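Local coordinates for protein leucyl aminopeptidase (Trypanosoma brucei brucei, PDB 5NTD) that probably cleaves amino-terminal residues such as leucine from peptides, as an M17 metallo-aminopeptidase that binds two manganese ions and bestatin, at residues S44-L49 / A129-V134; T221-T226 / A263-R268; A317-G322 / C337-A342. All blocks are in the same frame, centred on the assembly; numbering follows the deposited sequence.

Interactions 2 and 3 both lie in the catalytic domain and touch each other through strand 334-344, where the Leu341 backbone bonds to that of Arg268 and the Leu341 side chain packs on Thr226. Interaction 3 is the buried one, a helix laid on that strand through apolar groups and sulfur. Interaction 2, partly buried, seats the start of another helix on the loop leading to the neighbouring strand, and its chemistry is polar: hydroxyls, a guanidinium, a carboxylate and a water. Interaction 1 stands apart in the N-terminal domain, its centre about 40 Å from that of interaction 2 and about 34 Å from that of interaction 3. Like interaction 3 it joins helix to sheet by aliphatic contact, but is only partly buried.

Interaction 1. Residues S44-L49 / A129-V134; sequences SGLAVL and AALDEV
Leu46 meets two flat groups of 129-134, each through an oxygen: its CD2 lies 3.8 Å from O of the Ala130 peptide, and its CD1 looks more loosely toward the Glu133 carboxylate, 4.4 Å from OE1. The rest is aliphatic. Leu46 carries its CG anti to the backbone N (chi1 179°), and CD2 presses against Val134 CG2 at 3.5 Å, tighter than usual for two methyls; the two side chains cross at about a right angle. Leu131 adds its own CD2 to this cluster. Two residues further along the strand, on the same side of it, Val48 sets both methyls on Ala130 CB, CG2 at 3.8 Å and CG1 at 3.9 Å. A branched residue suits the strand here, while the small alanine lets the helix come close. The type I turn from Leu131 to Val134 brings Val134 round to Leu46. Glu133, at the border, keeps its charge on a salt bridge with Arg101 and packs on Tyr84 of the second subunit. Helix 120-131 thus lies over strand 46-52, which sits between parallel strands 99-107 and 140-145: the layout of a beta-alpha-beta crossover that skips one strand in an alpha/beta domain of macro type.

Interaction 2. Residues T221-T226 / A263-R268; sequences TTATFT and AFEAPR
Thr222, in the first turn of helix 222-236, meets segment 263-268, a loop that runs into strand 268-274 at Arg268, its CA 6.2 Å from that of Pro267. Its hydroxyl sits between the backbone N and the carbonyl carbon (chi1 58°) and donates to O of Ala266 at 2.7 Å. The same oxygen accepts from Arg268 NH1 at 2.9 Å, and the two donors come from opposite faces of the carbonyl plane. Arg268 bends at chi2 and lays its guanidinium against the helix: Ala223 CA stands 3.9 Å above the centre of one face, with CB over that face too, so a small residue suits this position. Thr226 crosses the arginine at about a right angle, OG1 3.2 Å from CD, while its hydroxyl donates back to O of Thr222 at 2.8 Å. At the helix start, Thr221 and Thr224 form a capping box, in which Thr221 OG1 accepts from Thr224 N at 2.9 Å. A water joins that cap to the loop, touching Thr221 OG1 and donating to Glu265 OE2 at 2.6 Å. Short hydroxyl side chains therefore serve both to close the helix end and to hold the loop. The Glu265 carboxylate, near the positive end of the helix dipole, is probably stabilised as the anion, and the guanidinium is probably helped by the partial negative charge of the Ala266 oxygen.

Interaction 3. Residues A317-G322 / C337-A342; sequences AAVFCG and CTLCLA
Val319 faces Cys337 and Leu339, two residues of strand 334-344 on either side of Thr338 in the chain, whose own side chain points away from the helix, and apolar contact makes up most of the interaction. Its CG2 is the meeting point, 3.7 Å from Cys337 SG and 3.8 Å from Leu339 CD2; the valine and leucine side chains slide past each other in opposite directions. The CB of Leu339 does not itself point at the helix, but the end of the chain bends closer, and CD2 also reaches Phe320 CB at 4.1 Å. Leu339 CD1 approaches the phenylalanine ring obliquely. The Phe320 side chain also packs on Ala229 of helix 222-236 and Leu272 of strand 268-274.

Contact between sulfur and backbone is the second kind. Cys337 holds SG anti to its own N (chi1 178°) and sets it against the helix, 3.6 Å from O of Val319 and 3.9 Å from N of Phe320. A slim, polarisable thiol suits a spot this close to the helix backbone, where CA of Cys337 and CA of Phe320 are 6.7 Å apart.

The axes of helix segment 317-322 and strand segment 337-342 run roughly antiparallel, at 153°. Strands 283-291 and 334-344 are parallel neighbours, and helix 314-328 lies between them in the chain, as in a beta-alpha-beta crossover; the manganese ligand Asp312 comes just before that helix. Fully buried and lacking directional polar bonds between its two segments, the contact depends on close fit of shapes, the helix backbone bonding within the helix and the strand backbone to neighbouring strands 268-274 and 283-291.

Interaction 1. Residues S44-L49 / A129-V134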
loop_
_atom_site.group_PDB
_atom_site.type_symbol
_atom_site.label_atom_id
_atom_site.label_comp_id
_atom_site.label_asym_id
_atom_site.label_seq_id
_atom_site.Cartn_x
_atom_site.Cartn_y
_atom_site.Cartn_z
ATOM N N SER G 44 -10.394 -34.227 -42.489
ATOM C CA SER G 44 -11.269 -33.034 -42.489
ATOM C C SER G 44 -10.709 -31.952 -43.379
ATOM O O SER G 44 -9.648 -32.121 -43.977
ATOM C CB SER G 44 -11.464 -32.470 -41.051
ATOM O OG SER G 44 -10.317 -31.774 -40.569
ATOM N N GLY G 45 -11.367 -30.788 -43.345
ATOM C CA GLY G 45 -10.910 -29.585 -44.087
ATOM C C GLY G 45 -9.759 -28.783 -43.509
ATOM O O GLY G 45 -9.369 -27.732 -44.044
ATOM N N LEU G 46 -9.157 -29.310 -42.450
ATOM C CA LEU G 46 -7.966 -28.679 -41.878
ATOM C C LEU G 46 -6.865 -29.699 -41.685
ATOM O O LEU G 46 -7.090 -30.783 -41.161
ATOM C CB LEU G 46 -8.309 -28.033 -40.532
ATOM C CG LEU G 46 -7.156 -27.367 -39.807
ATOM C CD1 LEU G 46 -6.607 -26.154 -40.557
ATOM C CD2 LEU G 46 -7.607 -26.956 -38.402
ATOM N N ALA G 47 -5.667 -29.320 -42.079
ATOM C CA ALA G 47 -4.481 -30.125 -41.771
ATOM C C ALA G 47 -3.388 -29.237 -41.252
ATOM O O ALA G 47 -3.204 -28.102 -41.737
ATOM C CB ALA G 47 -3.984 -30.866 -43.007
ATOM N N VAL G 48 -2.631 -29.775 -40.306
ATOM C CA VAL G 48 -1.546 -29.022 -39.661
ATOM C C VAL G 48 -0.230 -29.731 -39.922
ATOM O O VAL G 48 -0.141 -30.947 -39.787
ATOM C CB VAL G 48 -1.803 -28.867 -38.156
ATOM C CG1 VAL G 48 -0.778 -27.931 -37.514
ATOM C CG2 VAL G 48 -3.211 -28.361 -37.890
ATOM N N LEU G 49 0.776 -28.958 -40.259
ATOM C CA LEU G 49 2.100 -29.468 -40.436
ATOM C C LEU G 49 3.095 -28.702 -39.573
ATOM O O LEU G 49 3.319 -27.506 -39.792
ATOM C CB LEU G 49 2.522 -29.337 -41.912
ATOM C CG LEU G 49 3.975 -29.745 -42.251
ATOM C CD1 LEU G 49 4.228 -31.211 -41.939
ATOM C CD2 LEU G 49 4.292 -29.447 -43.710
ATOM N N ALA G 129 -2.702 -22.310 -32.187
ATOM C CA ALA G 129 -2.980 -21.280 -33.169
ATOM C C ALA G 129 -3.694 -21.872 -34.411
ATOM O O ALA G 129 -4.674 -21.330 -34.915
ATOM C CB ALA G 129 -1.696 -20.578 -33.592
ATOM N N ALA G 130 -3.157 -22.973 -34.919
ATOM C CA ALA G 130 -3.702 -23.620 -36.134
ATOM C C ALA G 130 -5.137 -24.065 -35.927
ATOM O O ALA G 130 -5.970 -23.927 -36.805
ATOM C CB ALA G 130 -2.853 -24.804 -36.551
ATOM N N LEU G 131 -5.433 -24.598 -34.758
ATOM C CA LEU G 131 -6.794 -25.075 -34.466
ATOM C C LEU G 131 -7.834 -23.947 -34.364
ATOM O O LEU G 131 -9.033 -24.189 -34.363
ATOM C CB LEU G 131 -6.804 -25.902 -33.196
ATOM C CG LEU G 131 -6.070 -27.229 -33.332
ATOM C CD1 LEU G 131 -5.958 -27.906 -31.996
ATOM C CD2 LEU G 131 -6.816 -28.135 -34.308
ATOM N N ASP G 132 -7.364 -22.714 -34.253
ATOM C CA ASP G 132 -8.254 -21.552 -34.307
ATOM C C ASP G 132 -8.882 -21.391 -35.697
ATOM O O ASP G 132 -9.832 -20.655 -35.846
ATOM C CB ASP G 132 -7.517 -20.277 -33.927
ATOM C CG ASP G 132 -8.253 -19.455 -32.886
ATOM O OD1 ASP G 132 -8.909 -20.028 -31.983
ATOM O OD2 ASP G 132 -8.154 -18.216 -32.957
ATOM N N GLU G 133 -8.336 -22.072 -36.696
ATOM C CA GLU G 133 -8.892 -22.046 -38.074
ATOM C C GLU G 133 -9.950 -23.134 -38.331
ATOM O O GLU G 133 -10.502 -23.227 -39.410
ATOM C CB GLU G 133 -7.820 -22.108 -39.162
ATOM C CG GLU G 133 -6.968 -20.834 -39.353
ATOM C CD GLU G 133 -6.011 -20.854 -40.555
ATOM O OE1 GLU G 133 -5.382 -21.903 -40.876
ATOM O OE2 GLU G 133 -5.861 -19.775 -41.200
ATOM N N VAL G 134 -10.262 -23.923 -37.317
ATOM C CA VAL G 134 -11.303 -24.942 -37.441
ATOM C C VAL G 134 -12.619 -24.236 -37.769
ATOM O O VAL G 134 -13.003 -23.304 -37.081
ATOM C CB VAL G 134 -11.426 -25.822 -36.184
ATOM C CG1 VAL G 134 -12.708 -26.632 -36.171
ATOM C CG2 VAL G 134 -10.260 -26.794 -36.129
#

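Interaction 2. Residues T221-T226 / A263-R268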
loop_
_atom_site.group_PDB
_atom_site.type_symbol
_atom_site.label_atom_id
_atom_site.label_comp_id
_atom_site.label_asym_id
_atom_site.label_seq_id
_atom_site.Cartn_x
_atom_site.Cartn_y
_atom_site.Cartn_z
ATOM N N THR G 221 -14.151 -29.864 -5.423
ATOM C CA THR G 221 -14.059 -29.695 -3.970
ATOM C C THR G 221 -13.240 -30.815 -3.359
ATOM O O THR G 221 -12.824 -31.741 -4.052
ATOM C CB THR G 221 -15.441 -29.719 -3.339
ATOM O OG1 THR G 221 -15.956 -31.050 -3.386
ATOM C CG2 THR G 221 -16.384 -28.807 -4.059
ATOM N N THR G 222 -12.989 -30.735 -2.062
ATOM C CA THR G 222 -12.274 -31.800 -1.392
ATOM C C THR G 222 -13.050 -33.121 -1.547
ATOM O O THR G 222 -12.466 -34.175 -1.754
ATOM C CB THR G 222 -12.060 -31.565 0.102
ATOM O OG1 THR G 222 -13.315 -31.388 0.754
ATOM C CG2 THR G 222 -11.172 -30.348 0.345
ATOM N N ALA G 223 -14.378 -33.025 -1.533
ATOM C CA ALA G 223 -15.263 -34.191 -1.656
ATOM C C ALA G 223 -15.308 -34.719 -3.077
ATOM O O ALA G 223 -15.214 -35.962 -3.280
ATOM C CB ALA G 223 -16.671 -33.884 -1.191
ATOM N N THR G 224 -15.458 -33.838 -4.069
ATOM C CA THR G 224 -15.546 -34.349 -5.451
ATOM C C THR G 224 -14.207 -34.915 -5.943
ATOM O O THR G 224 -14.170 -35.889 -6.699
ATOM C CB THR G 224 -16.110 -33.373 -6.459
ATOM O OG1 THR G 224 -15.293 -32.211 -6.515
ATOM C CG2 THR G 224 -17.510 -33.023 -6.090
ATOM N N PHE G 225 -13.112 -34.318 -5.502
ATOM C CA PHE G 225 -11.774 -34.830 -5.867
ATOM C C PHE G 225 -11.644 -36.258 -5.290
ATOM O O PHE G 225 -11.199 -37.185 -5.958
ATOM C CB PHE G 225 -10.682 -33.935 -5.327
ATOM C CG PHE G 225 -9.352 -34.034 -6.050
ATOM C CD1 PHE G 225 -8.964 -35.145 -6.770
ATOM C CD2 PHE G 225 -8.449 -32.973 -5.938
ATOM C CE1 PHE G 225 -7.730 -35.195 -7.389
ATOM C CE2 PHE G 225 -7.199 -33.017 -6.565
ATOM C CZ PHE G 225 -6.834 -34.136 -7.278
ATOM N N THR G 226 -12.069 -36.406 -4.054
ATOM C CA THR G 226 -12.033 -37.713 -3.407
ATOM C C THR G 226 -12.898 -38.741 -4.179
ATOM O O THR G 226 -12.477 -39.876 -4.395
ATOM C CB THR G 226 -12.502 -37.619 -1.952
ATOM O OG1 THR G 226 -11.587 -36.775 -1.242
ATOM C CG2 THR G 226 -12.525 -39.013 -1.280
ATOM N N ALA G 263 -13.333 -24.870 6.351
ATOM C CA ALA G 263 -14.049 -24.955 5.064
ATOM C C ALA G 263 -15.406 -25.639 5.186
ATOM O O ALA G 263 -15.679 -26.383 6.127
ATOM C CB ALA G 263 -13.217 -25.670 4.009
ATOM N N PHE G 264 -16.239 -25.373 4.202
ATOM C CA PHE G 264 -17.552 -25.995 4.096
ATOM C C PHE G 264 -17.434 -27.520 3.884
ATOM O O PHE G 264 -18.094 -28.292 4.555
ATOM C CB PHE G 264 -18.332 -25.369 2.962
ATOM C CG PHE G 264 -19.723 -25.908 2.801
ATOM C CD1 PHE G 264 -20.739 -25.525 3.671
ATOM C CD2 PHE G 264 -20.029 -26.784 1.752
ATOM C CE1 PHE G 264 -22.032 -26.004 3.484
ATOM C CE2 PHE G 264 -21.317 -27.278 1.568
ATOM C CZ PHE G 264 -22.314 -26.883 2.439
ATOM N N GLU G 265 -16.568 -27.930 2.969
ATOM C CA GLU G 265 -16.250 -29.370 2.735
ATOM C C GLU G 265 -15.019 -29.772 3.552
ATOM O O GLU G 265 -14.010 -29.040 3.633
ATOM C CB GLU G 265 -16.012 -29.657 1.270
ATOM C CG GLU G 265 -17.168 -29.260 0.354
ATOM C CD GLU G 265 -18.290 -30.293 0.322
ATOM O OE1 GLU G 265 -18.314 -31.071 1.275
ATOM O OE2 GLU G 265 -19.144 -30.353 -0.606
ATOM N N ALA G 266 -15.108 -30.927 4.183
ATOM C CA ALA G 266 -14.050 -31.373 5.117
ATOM C C ALA G 266 -12.746 -31.714 4.404
ATOM O O ALA G 266 -12.753 -32.125 3.249
ATOM C CB ALA G 266 -14.535 -32.571 5.904
ATOM N N PRO G 267 -11.617 -31.581 5.105
ATOM C CA PRO G 267 -10.369 -31.984 4.498
ATOM C C PRO G 267 -10.275 -33.491 4.470
ATOM O O PRO G 267 -10.913 -34.164 5.279
ATOM C CB PRO G 267 -9.316 -31.429 5.445
ATOM C CG PRO G 267 -10.004 -31.359 6.751
ATOM C CD PRO G 267 -11.423 -31.032 6.452
ATOM N N ARG G 268 -9.465 -33.992 3.554
ATOM C CA ARG G 268 -9.217 -35.427 3.424
ATOM C C ARG G 268 -7.777 -35.693 3.111
ATOM O O ARG G 268 -7.194 -35.030 2.271
ATOM C CB ARG G 268 -10.104 -36.023 2.314
ATOM C CG ARG G 268 -11.561 -36.167 2.729
ATOM C CD ARG G 268 -12.459 -35.745 1.605
ATOM N NE ARG G 268 -13.850 -36.147 1.767
ATOM C CZ ARG G 268 -14.854 -35.339 2.084
ATOM N NH1 ARG G 268 -14.673 -34.055 2.306
ATOM N NH2 ARG G 268 -16.078 -35.828 2.108
HETATM O O HOH W 1 -18.452 -31.126 -2.992
#

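Interaction 3. Residues A317-G322 / C337-A342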
loop_
_atom_site.group_PDB
_atom_site.type_symbol
_atom_site.label_atom_id
_atom_site.label_comp_id
_atom_site.label_asym_id
_atom_site.label_seq_id
_atom_site.Cartn_x
_atom_site.Cartn_y
_atom_site.Cartn_z
ATOM N N ALA G 317 -3.265 -32.976 -8.489
ATOM C CA ALA G 317 -3.687 -33.432 -9.796
ATOM C C ALA G 317 -2.525 -34.089 -10.531
ATOM O O ALA G 317 -2.701 -35.118 -11.183
ATOM C CB ALA G 317 -4.251 -32.298 -10.639
ATOM N N ALA G 318 -1.356 -33.488 -10.425
ATOM C CA ALA G 318 -0.182 -34.002 -11.099
ATOM C C ALA G 318 0.174 -35.432 -10.620
ATOM O O ALA G 318 0.345 -36.334 -11.415
ATOM C CB ALA G 318 1.007 -33.088 -10.903
ATOM N N VAL G 319 0.285 -35.603 -9.310
ATOM C CA VAL G 319 0.610 -36.912 -8.752
ATOM C C VAL G 319 -0.522 -37.917 -8.987
ATOM O O VAL G 319 -0.283 -39.085 -9.267
ATOM C CB VAL G 319 0.989 -36.885 -7.266
ATOM C CG1 VAL G 319 2.238 -36.039 -7.071
ATOM C CG2 VAL G 319 -0.136 -36.408 -6.371
ATOM N N PHE G 320 -1.743 -37.451 -8.879
ATOM C CA PHE G 320 -2.901 -38.311 -9.131
ATOM C C PHE G 320 -2.846 -38.883 -10.535
ATOM O O PHE G 320 -3.001 -40.069 -10.752
ATOM C CB PHE G 320 -4.210 -37.559 -8.940
ATOM C CG PHE G 320 -5.427 -38.386 -9.217
ATOM C CD1 PHE G 320 -5.651 -39.565 -8.524
ATOM C CD2 PHE G 320 -6.373 -37.984 -10.166
ATOM C CE1 PHE G 320 -6.795 -40.325 -8.760
ATOM C CE2 PHE G 320 -7.510 -38.740 -10.411
ATOM C CZ PHE G 320 -7.716 -39.923 -9.707
ATOM N N CYS G 321 -2.644 -38.012 -11.513
ATOM C CA CYS G 321 -2.694 -38.426 -12.918
ATOM C C CYS G 321 -1.447 -39.228 -13.313
ATOM O O CYS G 321 -1.519 -40.125 -14.145
ATOM C CB CYS G 321 -2.933 -37.252 -13.824
ATOM S SG CYS G 321 -4.581 -36.506 -13.593
ATOM N N GLY G 322 -0.317 -38.887 -12.746
ATOM C CA GLY G 322 0.926 -39.658 -12.961
ATOM C C GLY G 322 0.750 -41.081 -12.438
ATOM O O GLY G 322 1.167 -42.056 -13.046
ATOM N N CYS G 337 0.210 -42.849 -3.531
ATOM C CA CYS G 337 -0.141 -41.496 -3.965
ATOM C C CYS G 337 -1.078 -40.886 -2.945
ATOM O O CYS G 337 -2.224 -41.282 -2.797
ATOM C CB CYS G 337 -0.815 -41.502 -5.325
ATOM S SG CYS G 337 -1.329 -39.845 -5.869
ATOM N N THR G 338 -0.527 -39.950 -2.196
ATOM C CA THR G 338 -1.249 -39.321 -1.079
ATOM C C THR G 338 -1.662 -37.904 -1.498
ATOM O O THR G 338 -0.831 -37.044 -1.771
ATOM C CB THR G 338 -0.414 -39.337 0.208
ATOM O OG1 THR G 338 -0.226 -40.698 0.632
ATOM C CG2 THR G 338 -1.108 -38.565 1.326
ATOM N N LEU G 339 -2.961 -37.700 -1.554
ATOM C CA LEU G 339 -3.552 -36.408 -1.891
ATOM C C LEU G 339 -3.914 -35.677 -0.600
ATOM O O LEU G 339 -4.694 -36.164 0.212
ATOM C CB LEU G 339 -4.794 -36.567 -2.733
ATOM C CG LEU G 339 -4.655 -37.463 -3.961
ATOM C CD1 LEU G 339 -6.018 -37.569 -4.629
ATOM C CD2 LEU G 339 -3.623 -36.940 -4.945
ATOM N N CYS G 340 -3.313 -34.507 -0.426
ATOM C CA CYS G 340 -3.535 -33.697 0.763
ATOM C C CYS G 340 -4.605 -32.685 0.408
ATOM O O CYS G 340 -4.318 -31.573 -0.051
ATOM C CB CYS G 340 -2.253 -33.012 1.210
ATOM S SG CYS G 340 -0.868 -34.130 1.486
ATOM N N LEU G 341 -5.841 -33.087 0.617
ATOM C CA LEU G 341 -7.010 -32.309 0.169
ATOM C C LEU G 341 -7.607 -31.448 1.278
ATOM O O LEU G 341 -7.975 -31.919 2.352
ATOM C CB LEU G 341 -8.109 -33.197 -0.367
ATOM C CG LEU G 341 -7.705 -34.130 -1.491
ATOM C CD1 LEU G 341 -8.888 -35.036 -1.870
ATOM C CD2 LEU G 341 -7.239 -33.372 -2.714
ATOM N N ALA G 342 -7.669 -30.163 0.984
ATOM C CA ALA G 342 -8.261 -29.182 1.909
ATOM C C ALA G 342 -8.590 -27.919 1.134
ATOM O O ALA G 342 -7.973 -27.617 0.126
ATOM C CB ALA G 342 -7.315 -28.845 3.049
#